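Local atomic coordinates of benzoylformate Decarboxylase (Polynucleobacter necessarius, PDB entry 4K9Q), a protein that probably catalyses the decarboxylation of benzoylformate to benzaldehyde and carbon dioxide, using thiamine diphosphate and a magnesium ion as cofactors. Residues I7-L12 with S37-V42; E29-D34 with I66-T71; A52-L57 with T90-T95. One frame throughout, in Å; residues are numbered along the deposited sequence.

Contact 1: residues I7-L12 with S37-V42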
loop_
_atom_site.group_PDB
_atom_site.type_symbol
_atom_site.label_atom_id
_atom_site.label_comp_id
_atom_site.label_asym_id
_atom_site.label_seq_id
_atom_site.Cartn_x
_atom_site.Cartn_y
_atom_site.Cartn_z
ATOM N N ILE A 7 26.554 -4.392 18.364
ATOM C CA ILE A 7 25.510 -5.299 18.836
ATOM C C ILE A 7 24.866 -6.083 17.690
ATOM O O ILE A 7 24.580 -7.272 17.814
ATOM C CB ILE A 7 24.449 -4.523 19.619
ATOM C CG1 ILE A 7 25.106 -3.890 20.852
ATOM C CG2 ILE A 7 23.270 -5.426 19.994
ATOM C CD1 ILE A 7 24.253 -2.839 21.530
ATOM N N THR A 8 24.643 -5.404 16.569
ATOM C CA THR A 8 24.013 -6.035 15.415
ATOM C C THR A 8 24.914 -7.108 14.804
ATOM O O THR A 8 24.460 -8.214 14.492
ATOM C CB THR A 8 23.639 -4.980 14.353
ATOM O OG1 THR A 8 22.715 -4.040 14.922
ATOM C CG2 THR A 8 23.007 -5.643 13.133
ATOM N N PHE A 9 26.193 -6.792 14.622
ATOM C CA PHE A 9 27.100 -7.782 14.067
ATOM C C PHE A 9 27.249 -8.975 15.016
ATOM O O PHE A 9 27.320 -10.126 14.565
ATOM C CB PHE A 9 28.448 -7.160 13.683
ATOM C CG PHE A 9 28.449 -6.552 12.310
ATOM C CD1 PHE A 9 28.790 -7.315 11.204
ATOM C CD2 PHE A 9 28.090 -5.228 12.120
ATOM C CE1 PHE A 9 28.778 -6.760 9.928
ATOM C CE2 PHE A 9 28.074 -4.670 10.850
ATOM C CZ PHE A 9 28.419 -5.438 9.756
ATOM N N ASP A 10 27.240 -8.712 16.321
ATOM C CA ASP A 10 27.271 -9.807 17.295
ATOM C C ASP A 10 26.032 -10.709 17.199
ATOM O O ASP A 10 26.133 -11.933 17.299
ATOM C CB ASP A 10 27.452 -9.286 18.718
ATOM C CG ASP A 10 28.920 -9.123 19.102
ATOM O OD1 ASP A 10 29.807 -9.660 18.395
ATOM O OD2 ASP A 10 29.179 -8.466 20.130
ATOM N N LEU A 11 24.862 -10.107 16.996
ATOM C CA LEU A 11 23.652 -10.889 16.746
ATOM C C LEU A 11 23.804 -11.752 15.495
ATOM O O LEU A 11 23.472 -12.937 15.493
ATOM C CB LEU A 11 22.425 -9.974 16.618
ATOM C CG LEU A 11 21.135 -10.664 16.165
ATOM C CD1 LEU A 11 20.639 -11.628 17.238
ATOM C CD2 LEU A 11 20.068 -9.637 15.848
ATOM N N LEU A 12 24.314 -11.153 14.425
ATOM C CA LEU A 12 24.455 -11.868 13.170
ATOM C C LEU A 12 25.406 -13.049 13.334
ATOM O O LEU A 12 25.186 -14.109 12.762
ATOM C CB LEU A 12 24.899 -10.911 12.058
ATOM C CG LEU A 12 23.823 -9.895 11.657
ATOM C CD1 LEU A 12 24.381 -8.888 10.662
ATOM C CD2 LEU A 12 22.579 -10.597 11.092
ATOM N N SER A 37 36.517 -9.099 9.755
ATOM C CA SER A 37 37.205 -10.121 8.983
ATOM C C SER A 37 36.531 -11.481 9.039
ATOM O O SER A 37 36.793 -12.343 8.191
ATOM C CB SER A 37 38.652 -10.245 9.475
ATOM O OG SER A 37 38.675 -10.352 10.887
ATOM N N ASP A 38 35.667 -11.692 10.029
ATOM C CA ASP A 38 34.964 -12.966 10.105
ATOM C C ASP A 38 33.641 -12.957 9.337
ATOM O O ASP A 38 32.919 -13.946 9.335
ATOM C CB ASP A 38 34.781 -13.438 11.553
ATOM C CG ASP A 38 33.964 -12.478 12.401
ATOM O OD1 ASP A 38 33.967 -11.257 12.146
ATOM O OD2 ASP A 38 33.327 -12.962 13.356
ATOM N N PHE A 39 33.333 -11.833 8.695
ATOM C CA PHE A 39 32.209 -11.776 7.761
ATOM C C PHE A 39 32.798 -11.714 6.358
ATOM O O PHE A 39 33.973 -11.382 6.189
ATOM C CB PHE A 39 31.358 -10.533 8.011
ATOM C CG PHE A 39 30.422 -10.659 9.180
ATOM C CD1 PHE A 39 30.911 -10.885 10.459
ATOM C CD2 PHE A 39 29.049 -10.532 9.002
ATOM C CE1 PHE A 39 30.051 -11.004 11.524
ATOM C CE2 PHE A 39 28.188 -10.643 10.059
ATOM C CZ PHE A 39 28.686 -10.880 11.329
ATOM N N ASN A 40 31.987 -12.042 5.360
ATOM C CA ASN A 40 32.401 -11.924 3.963
ATOM C C ASN A 40 31.508 -10.924 3.252
ATOM O O ASN A 40 30.289 -11.032 3.326
ATOM C CB ASN A 40 32.300 -13.271 3.255
ATOM C CG ASN A 40 33.475 -14.185 3.559
ATOM O OD1 ASN A 40 34.589 -13.725 3.810
ATOM N ND2 ASN A 40 33.233 -15.489 3.520
ATOM N N TYR A 41 32.111 -9.944 2.589
ATOM C CA TYR A 41 31.368 -9.019 1.738
ATOM C C TYR A 41 31.644 -9.391 0.296
ATOM O O TYR A 41 32.807 -9.522 -0.112
ATOM C CB TYR A 41 31.802 -7.578 1.987
ATOM C CG TYR A 41 30.998 -6.554 1.213
ATOM C CD1 TYR A 41 31.352 -6.197 -0.082
ATOM C CD2 TYR A 41 29.878 -5.950 1.775
ATOM C CE1 TYR A 41 30.621 -5.271 -0.791
ATOM C CE2 TYR A 41 29.141 -5.011 1.074
ATOM C CZ TYR A 41 29.520 -4.673 -0.211
ATOM O OH TYR A 41 28.797 -3.745 -0.924
ATOM N N VAL A 42 30.573 -9.552 -0.468
ATOM C CA VAL A 42 30.666 -9.909 -1.879
ATOM C C VAL A 42 30.097 -8.782 -2.733
ATOM O O VAL A 42 28.882 -8.545 -2.738
ATOM C CB VAL A 42 29.893 -11.214 -2.187
ATOM C CG1 VAL A 42 29.925 -11.522 -3.689
ATOM C CG2 VAL A 42 30.451 -12.375 -1.383
#
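Phe39 lies against Phe9 and Leu12 just before strand 40-43, an outermost strand, within this chain, of a parallel sheet in the N-terminal thiamine-diphosphate-binding region, and joins helix 4-15 to that border. From CB, its CG stands opposite the carbonyl carbon and beside the backbone N (chi1 -79°), which carries the ring toward the helix. Beyond CG, CD2 has CE1 of Phe9 3.9 Å away. Next along the same edge, CE2 is 3.6 Å from Phe9 CD1 and also borders CB of Leu12. At the tip, CZ touches Phe9 CD1 at 3.6 Å and comes equally close to the main-chain O of Phe9, while Leu12 CB lies 3.9 Å from CZ, near the plane of the Phe39 ring. The two rings form a T-shaped pair: the edge of Phe9 is directed at one face of Phe39, its CD1 displaced toward the rim, with centroids 5.0 Å apart and planes at 70°. Phe9 passes the packing inward by meeting the ring of Phe31. A leucine in place of Phe39 would probably leave the CD1 edge of Phe9 without an aromatic face and open a gap beside Leu12 CB. Charge is kept to the periphery, where Arg13 forms salt bridges with both Asp10 and Asp38. The join between helix and sheet border therefore depends on shape and on the weak attraction of a C-H edge for a pi face, with no directional polar bond between the two segments.

Contact 2: residues E29-D34 with I66-T71. With TPP (thiamine diphosphate), chain D.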
loop_
_atom_site.group_PDB
_atom_site.type_symbol
_atom_site.label_atom_id
_atom_site.label_comp_id
_atom_site.label_asym_id
_atom_site.label_seq_id
_atom_site.Cartn_x
_atom_site.Cartn_y
_atom_site.Cartn_z
ATOM N N GLU A 29 27.729 3.250 4.141
ATOM C CA GLU A 29 29.115 3.252 4.608
ATOM C C GLU A 29 29.252 3.127 6.129
ATOM O O GLU A 29 30.188 2.497 6.616
ATOM C CB GLU A 29 29.856 4.478 4.075
ATOM C CG GLU A 29 30.105 4.378 2.580
ATOM C CD GLU A 29 30.966 5.493 2.031
ATOM O OE1 GLU A 29 30.957 6.612 2.588
ATOM O OE2 GLU A 29 31.667 5.235 1.042
ATOM N N THR A 30 28.317 3.708 6.878
ATOM C CA THR A 30 28.359 3.592 8.332
ATOM C C THR A 30 28.071 2.160 8.806
ATOM O O THR A 30 28.539 1.737 9.862
ATOM C CB THR A 30 27.395 4.588 8.998
ATOM O OG1 THR A 30 26.116 4.508 8.359
ATOM C CG2 THR A 30 27.928 6.006 8.839
ATOM N N PHE A 31 27.295 1.422 8.019
ATOM C CA PHE A 31 27.071 0.001 8.286
ATOM C C PHE A 31 28.321 -0.823 7.969
ATOM O O PHE A 31 28.663 -1.764 8.689
ATOM C CB PHE A 31 25.885 -0.504 7.455
ATOM C CG PHE A 31 25.701 -1.993 7.497
ATOM C CD1 PHE A 31 25.369 -2.633 8.680
ATOM C CD2 PHE A 31 25.854 -2.757 6.341
ATOM C CE1 PHE A 31 25.190 -4.005 8.721
ATOM C CE2 PHE A 31 25.673 -4.140 6.369
ATOM C CZ PHE A 31 25.347 -4.765 7.559
ATOM N N LEU A 32 29.011 -0.450 6.893
ATOM C CA LEU A 32 30.137 -1.228 6.388
ATOM C C LEU A 32 31.493 -0.805 6.951
ATOM O O LEU A 32 32.492 -1.469 6.714
ATOM C CB LEU A 32 30.184 -1.134 4.863
ATOM C CG LEU A 32 28.958 -1.681 4.121
ATOM C CD1 LEU A 32 29.080 -1.364 2.651
ATOM C CD2 LEU A 32 28.793 -3.184 4.332
ATOM N N LYS A 33 31.525 0.298 7.690
ATOM C CA LYS A 33 32.754 0.760 8.323
ATOM C C LYS A 33 33.424 -0.355 9.128
ATOM O O LYS A 33 32.761 -1.056 9.894
ATOM C CB LYS A 33 32.430 1.954 9.229
ATOM C CG LYS A 33 33.562 2.387 10.147
ATOM C CD LYS A 33 33.135 3.615 10.943
ATOM C CE LYS A 33 34.174 4.011 11.970
ATOM N NZ LYS A 33 34.307 2.981 13.033
ATOM N N ASP A 34 34.736 -0.507 8.952
ATOM C CA ASP A 34 35.507 -1.540 9.642
ATOM C C ASP A 34 34.854 -2.917 9.511
ATOM O O ASP A 34 34.763 -3.669 10.478
ATOM C CB ASP A 34 35.677 -1.181 11.119
ATOM C CG ASP A 34 36.546 0.047 11.328
ATOM O OD1 ASP A 34 37.520 0.221 10.569
ATOM O OD2 ASP A 34 36.249 0.837 12.251
ATOM N N ILE A 66 22.559 -11.790 3.894
ATOM C CA ILE A 66 22.201 -10.377 3.906
ATOM C C ILE A 66 22.515 -9.727 2.564
ATOM O O ILE A 66 23.589 -9.935 1.999
ATOM C CB ILE A 66 22.937 -9.617 5.016
ATOM C CG1 ILE A 66 22.444 -10.098 6.384
ATOM C CG2 ILE A 66 22.714 -8.122 4.867
ATOM C CD1 ILE A 66 23.236 -9.538 7.517
ATOM N N VAL A 67 21.551 -8.973 2.050
ATOM C CA VAL A 67 21.742 -8.109 0.898
ATOM C C VAL A 67 21.864 -6.685 1.451
ATOM O O VAL A 67 21.083 -6.278 2.302
ATOM C CB VAL A 67 20.536 -8.217 -0.072
ATOM C CG1 VAL A 67 20.510 -7.047 -1.059
ATOM C CG2 VAL A 67 20.573 -9.553 -0.817
ATOM N N ASN A 68 22.862 -5.935 1.000
ATOM C CA ASN A 68 23.016 -4.547 1.430
ATOM C C ASN A 68 23.107 -3.678 0.185
ATOM O O ASN A 68 24.086 -3.753 -0.563
ATOM C CB ASN A 68 24.264 -4.385 2.305
ATOM C CG ASN A 68 24.380 -2.997 2.923
ATOM O OD1 ASN A 68 25.410 -2.333 2.781
ATOM N ND2 ASN A 68 23.334 -2.560 3.625
ATOM N N ILE A 69 22.070 -2.878 -0.051
ATOM C CA ILE A 69 22.019 -2.043 -1.241
ATOM C C ILE A 69 21.675 -0.599 -0.901
ATOM O O ILE A 69 21.371 -0.272 0.253
ATOM C CB ILE A 69 21.070 -2.630 -2.301
ATOM C CG1 ILE A 69 19.644 -2.757 -1.749
ATOM C CG2 ILE A 69 21.593 -3.988 -2.791
ATOM C CD1 ILE A 69 18.722 -3.562 -2.670
ATOM N N HIS A 70 21.734 0.261 -1.910
ATOM C CA HIS A 70 21.772 1.696 -1.669
ATOM C C HIS A 70 20.406 2.347 -1.806
ATOM O O HIS A 70 19.979 2.674 -2.907
ATOM C CB HIS A 70 22.740 2.364 -2.639
ATOM C CG HIS A 70 22.829 3.851 -2.475
ATOM N ND1 HIS A 70 23.182 4.452 -1.285
ATOM C CD2 HIS A 70 22.618 4.856 -3.358
ATOM C CE1 HIS A 70 23.191 5.764 -1.444
ATOM N NE2 HIS A 70 22.862 6.033 -2.697
ATOM N N THR A 71 19.753 2.560 -0.669
ATOM C CA THR A 71 18.491 3.295 -0.595
ATOM C C THR A 71 17.469 2.887 -1.683
ATOM O O THR A 71 17.415 1.716 -2.076
ATOM C CB THR A 71 18.758 4.828 -0.458
ATOM O OG1 THR A 71 17.533 5.530 -0.205
ATOM C CG2 THR A 71 19.467 5.414 -1.690
HETATM N "N1'" TPP D . 23.642 2.022 -6.760
HETATM C "C2'" TPP D . 22.776 2.863 -7.441
HETATM C CM2 TPP D . 21.717 2.297 -8.339
HETATM N "N3'" TPP D . 22.859 4.235 -7.293
HETATM C "C4'" TPP D . 23.814 4.777 -6.470
HETATM N "N4'" TPP D . 23.879 6.098 -6.320
HETATM C "C5'" TPP D . 24.715 3.941 -5.809
HETATM C "C6'" TPP D . 24.622 2.556 -5.937
HETATM C "C7'" TPP D . 25.762 4.535 -4.903
HETATM N N3 TPP D . 26.861 5.246 -5.542
HETATM C C2 TPP D . 26.960 6.625 -5.633
HETATM S S1 TPP D . 28.299 7.144 -6.362
HETATM C C5 TPP D . 28.813 5.627 -6.582
HETATM C C4 TPP D . 27.955 4.650 -6.085
HETATM C CM4 TPP D . 28.180 3.161 -6.154
HETATM C C6 TPP D . 30.149 5.467 -7.250
HETATM C C7 TPP D . 30.233 6.001 -8.671
HETATM O O7 TPP D . 31.459 5.516 -9.168
HETATM P PA TPP D . 31.995 5.919 -10.630
HETATM O O1A TPP D . 30.846 5.881 -11.595
HETATM O O2A TPP D . 33.093 4.996 -11.051
HETATM O O3A TPP D . 32.397 7.468 -10.486
HETATM P PB TPP D . 33.647 8.108 -9.701
HETATM O O1B TPP D . 33.135 8.522 -8.360
HETATM O O2B TPP D . 34.075 9.309 -10.515
HETATM O O3B TPP D . 34.749 7.112 -9.534
#
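Within the parallel sheet of the thiamine-diphosphate-binding fold formed by the N-terminal region, Phe31 and Leu32 of the short helix 29-32 rest on Asn68, a buried polar residue of strand 66-69. The amide meets them by packing alone. Its OD1 lies 3.6 Å from CD2 of Phe31, at the ring edge and near the ring plane, and the amide plane is turned 54° from that of the ring. ND2 lies 3.7 Å from Phe31 CD2 but well off the ring plane. Leu32 comes from the opposite direction and presents its fork: CG, CD1 and CD2 all stand 3.8 Å from Asn68 OD1. Phe31 and Asn68 both carry CG opposite the main-chain nitrogen (chi1 171° and -173°), and the two side chains slide past each other in opposite senses. The strong polar partner of the amide lies within the sheet: ND2 donates to OG1 of Thr95 on the neighbouring strand 93-98, which limits how the amide can rotate. Helix 29-32 lies in the beta-alpha-beta crossover from strand 19-22 to the parallel strand 40-43, and through Asn68 it is packed on strand 66-69, which lies next to 19-22 in the sheet. Two residues on from Asn68, His70 turns to a thiamine diphosphate, with its CD2 3.3 Å from C4' of the aminopyrimidine and C7' over one face of the imidazole, while its ND1 is hydrogen-bonded to Glu28. That cofactor is also hydrogen-bonded by Ser375, Gly430 and Gly460 of the second subunit, so the site lies between two chains.

Contact 3: residues A52-L57 with T90-T95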
loop_
_atom_site.group_PDB
_atom_site.type_symbol
_atom_site.label_atom_id
_atom_site.label_comp_id
_atom_site.label_asym_id
_atom_site.label_seq_id
_atom_site.Cartn_x
_atom_site.Cartn_y
_atom_site.Cartn_z
ATOM N N ALA A 52 20.279 -11.773 -6.671
ATOM C CA ALA A 52 20.317 -13.141 -7.200
ATOM C C ALA A 52 21.506 -13.971 -6.676
ATOM O O ALA A 52 21.374 -15.163 -6.423
ATOM C CB ALA A 52 20.274 -13.132 -8.734
ATOM N N ILE A 53 22.665 -13.340 -6.530
ATOM C CA ILE A 53 23.829 -14.002 -5.931
ATOM C C ILE A 53 23.484 -14.448 -4.504
ATOM O O ILE A 53 23.730 -15.598 -4.106
ATOM C CB ILE A 53 25.043 -13.058 -5.931
ATOM C CG1 ILE A 53 25.520 -12.828 -7.370
ATOM C CG2 ILE A 53 26.186 -13.632 -5.088
ATOM C CD1 ILE A 53 26.572 -11.716 -7.487
ATOM N N ALA A 54 22.916 -13.536 -3.725
ATOM C CA ALA A 54 22.498 -13.863 -2.367
ATOM C C ALA A 54 21.471 -15.005 -2.346
ATOM O O ALA A 54 21.523 -15.884 -1.491
ATOM C CB ALA A 54 21.942 -12.620 -1.666
ATOM N N ASP A 55 20.545 -14.982 -3.297
ATOM C CA ASP A 55 19.502 -16.000 -3.416
ATOM C C ASP A 55 20.164 -17.364 -3.649
ATOM O O ASP A 55 19.934 -18.316 -2.899
ATOM C CB ASP A 55 18.560 -15.622 -4.570
ATOM C CG ASP A 55 17.274 -16.433 -4.590
ATOM O OD1 ASP A 55 17.209 -17.493 -3.946
ATOM O OD2 ASP A 55 16.320 -16.007 -5.285
ATOM N N GLY A 56 21.023 -17.455 -4.662
ATOM C CA GLY A 56 21.743 -18.694 -4.927
ATOM C C GLY A 56 22.515 -19.200 -3.710
ATOM O O GLY A 56 22.450 -20.389 -3.370
ATOM N N LEU A 57 23.255 -18.308 -3.048
ATOM C CA LEU A 57 23.997 -18.691 -1.850
ATOM C C LEU A 57 23.062 -19.181 -0.738
ATOM O O LEU A 57 23.295 -20.234 -0.141
ATOM C CB LEU A 57 24.853 -17.529 -1.354
ATOM C CG LEU A 57 25.734 -17.830 -0.141
ATOM C CD1 LEU A 57 26.641 -19.032 -0.428
ATOM C CD2 LEU A 57 26.559 -16.598 0.211
ATOM N N THR A 90 13.049 -17.893 -0.686
ATOM C CA THR A 90 14.396 -17.815 -0.128
ATOM C C THR A 90 14.412 -16.790 0.988
ATOM O O THR A 90 13.956 -15.671 0.804
ATOM C CB THR A 90 15.397 -17.372 -1.201
ATOM O OG1 THR A 90 15.252 -18.207 -2.358
ATOM C CG2 THR A 90 16.837 -17.436 -0.673
ATOM N N PRO A 91 14.944 -17.173 2.156
ATOM C CA PRO A 91 14.902 -16.301 3.337
ATOM C C PRO A 91 15.990 -15.210 3.347
ATOM O O PRO A 91 16.779 -15.154 4.289
ATOM C CB PRO A 91 15.099 -17.285 4.491
ATOM C CG PRO A 91 15.930 -18.389 3.908
ATOM C CD PRO A 91 15.496 -18.508 2.462
ATOM N N LEU A 92 16.012 -14.353 2.329
ATOM C CA LEU A 92 16.983 -13.261 2.280
ATOM C C LEU A 92 16.594 -12.140 3.233
ATOM O O LEU A 92 15.407 -11.825 3.395
ATOM C CB LEU A 92 17.077 -12.691 0.864
ATOM C CG LEU A 92 17.502 -13.655 -0.223
ATOM C CD1 LEU A 92 17.624 -12.880 -1.541
ATOM C CD2 LEU A 92 18.844 -14.329 0.165
ATOM N N ILE A 93 17.597 -11.540 3.867
ATOM C CA ILE A 93 17.368 -10.324 4.633
ATOM C C ILE A 93 17.858 -9.147 3.798
ATOM O O ILE A 93 19.073 -8.896 3.698
ATOM C CB ILE A 93 18.063 -10.382 6.000
ATOM C CG1 ILE A 93 17.494 -11.553 6.809
ATOM C CG2 ILE A 93 17.873 -9.060 6.756
ATOM C CD1 ILE A 93 18.196 -11.789 8.138
ATOM N N ILE A 94 16.913 -8.454 3.168
ATOM C CA ILE A 94 17.252 -7.334 2.298
ATOM C C ILE A 94 17.408 -6.073 3.130
ATOM O O ILE A 94 16.466 -5.645 3.797
ATOM C CB ILE A 94 16.175 -7.071 1.225
ATOM C CG1 ILE A 94 15.785 -8.352 0.459
ATOM C CG2 ILE A 94 16.655 -5.957 0.277
ATOM C CD1 ILE A 94 16.904 -9.015 -0.305
ATOM N N THR A 95 18.594 -5.474 3.109
ATOM C CA THR A 95 18.786 -4.218 3.821
ATOM C C THR A 95 19.167 -3.116 2.851
ATOM O O THR A 95 19.929 -3.339 1.918
ATOM C CB THR A 95 19.848 -4.324 4.934
ATOM O OG1 THR A 95 21.158 -4.442 4.359
ATOM C CG2 THR A 95 19.569 -5.534 5.808
#
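Two first torsions aim Asp55 and Thr90 at each other. In Asp55, CG lies opposite the backbone N (chi1 -167°), swinging the carboxylate along the helix surface toward residues 90-92; in Thr90, OG1 sits opposite the carbonyl carbon (chi1 -52°), which brings the hydroxyl to that carboxylate. The hydroxyl donates to it in a short bond, Thr90 OG1 to Asp55 OD1 2.6 Å, arriving from above the carboxylate plane, 37° out of it. The threonine methyl follows: CG2 lies 3.3 Å from the same OD1. Further partners grip the buried acid, Gln59 at OD1 and both Trp402 and Asn88 at OD2. With Thr90 they make four hydrogen bonds, which fix the rotation of the group and probably help to stabilise its negative charge away from solvent.

The second part of the interface is apolar. Leu92 lays its CD2 against the backbone of the helix, 3.5 Å from Ala54 O, and 4.0 Å from the methyl CB of Ala54. The other branch, CD1, runs beside Asp55, 4.0 Å from its N. Pro91 is the centre of an inverse gamma turn, marked by a weak bond from Leu92 N to Thr90 O at 2.9 Å, and this tight bend lets Thr90 and Leu92, two residues apart, both address helix 47-61.

Helix 79-88 packs here too, its Ala85 touching both Asp55 and Leu92. Helix 403-417, from the C-terminal cofactor-binding region of the same chain, packs on Ile53 and Leu57 through Leu412, while strand 93-98 continues from Leu92 into the sheet between strands 66-69 and 154-159.

How the contacts relate
All three contacts are buried and reach one parallel sheet, but from different places. Contact 1 lies at the lead-in to its border strand and contact 2 on a strand further in; these two touch where Leu12 meets Ile66 and Tyr41 meets Leu32, and their centres lie about 25 Å from the centre of the chain. The centre of contact 3 is about 10 Å from that point, beside the C-terminal region. Contacts 2 and 3 share neighbouring strands, with Val67 packed on Ala54 and Ile94. The chemistry changes accordingly: aromatic and aliphatic at the border, an amide among apolar groups further in, and a carboxylate, probably ionised, held by hydrogen bonds nearest the centre.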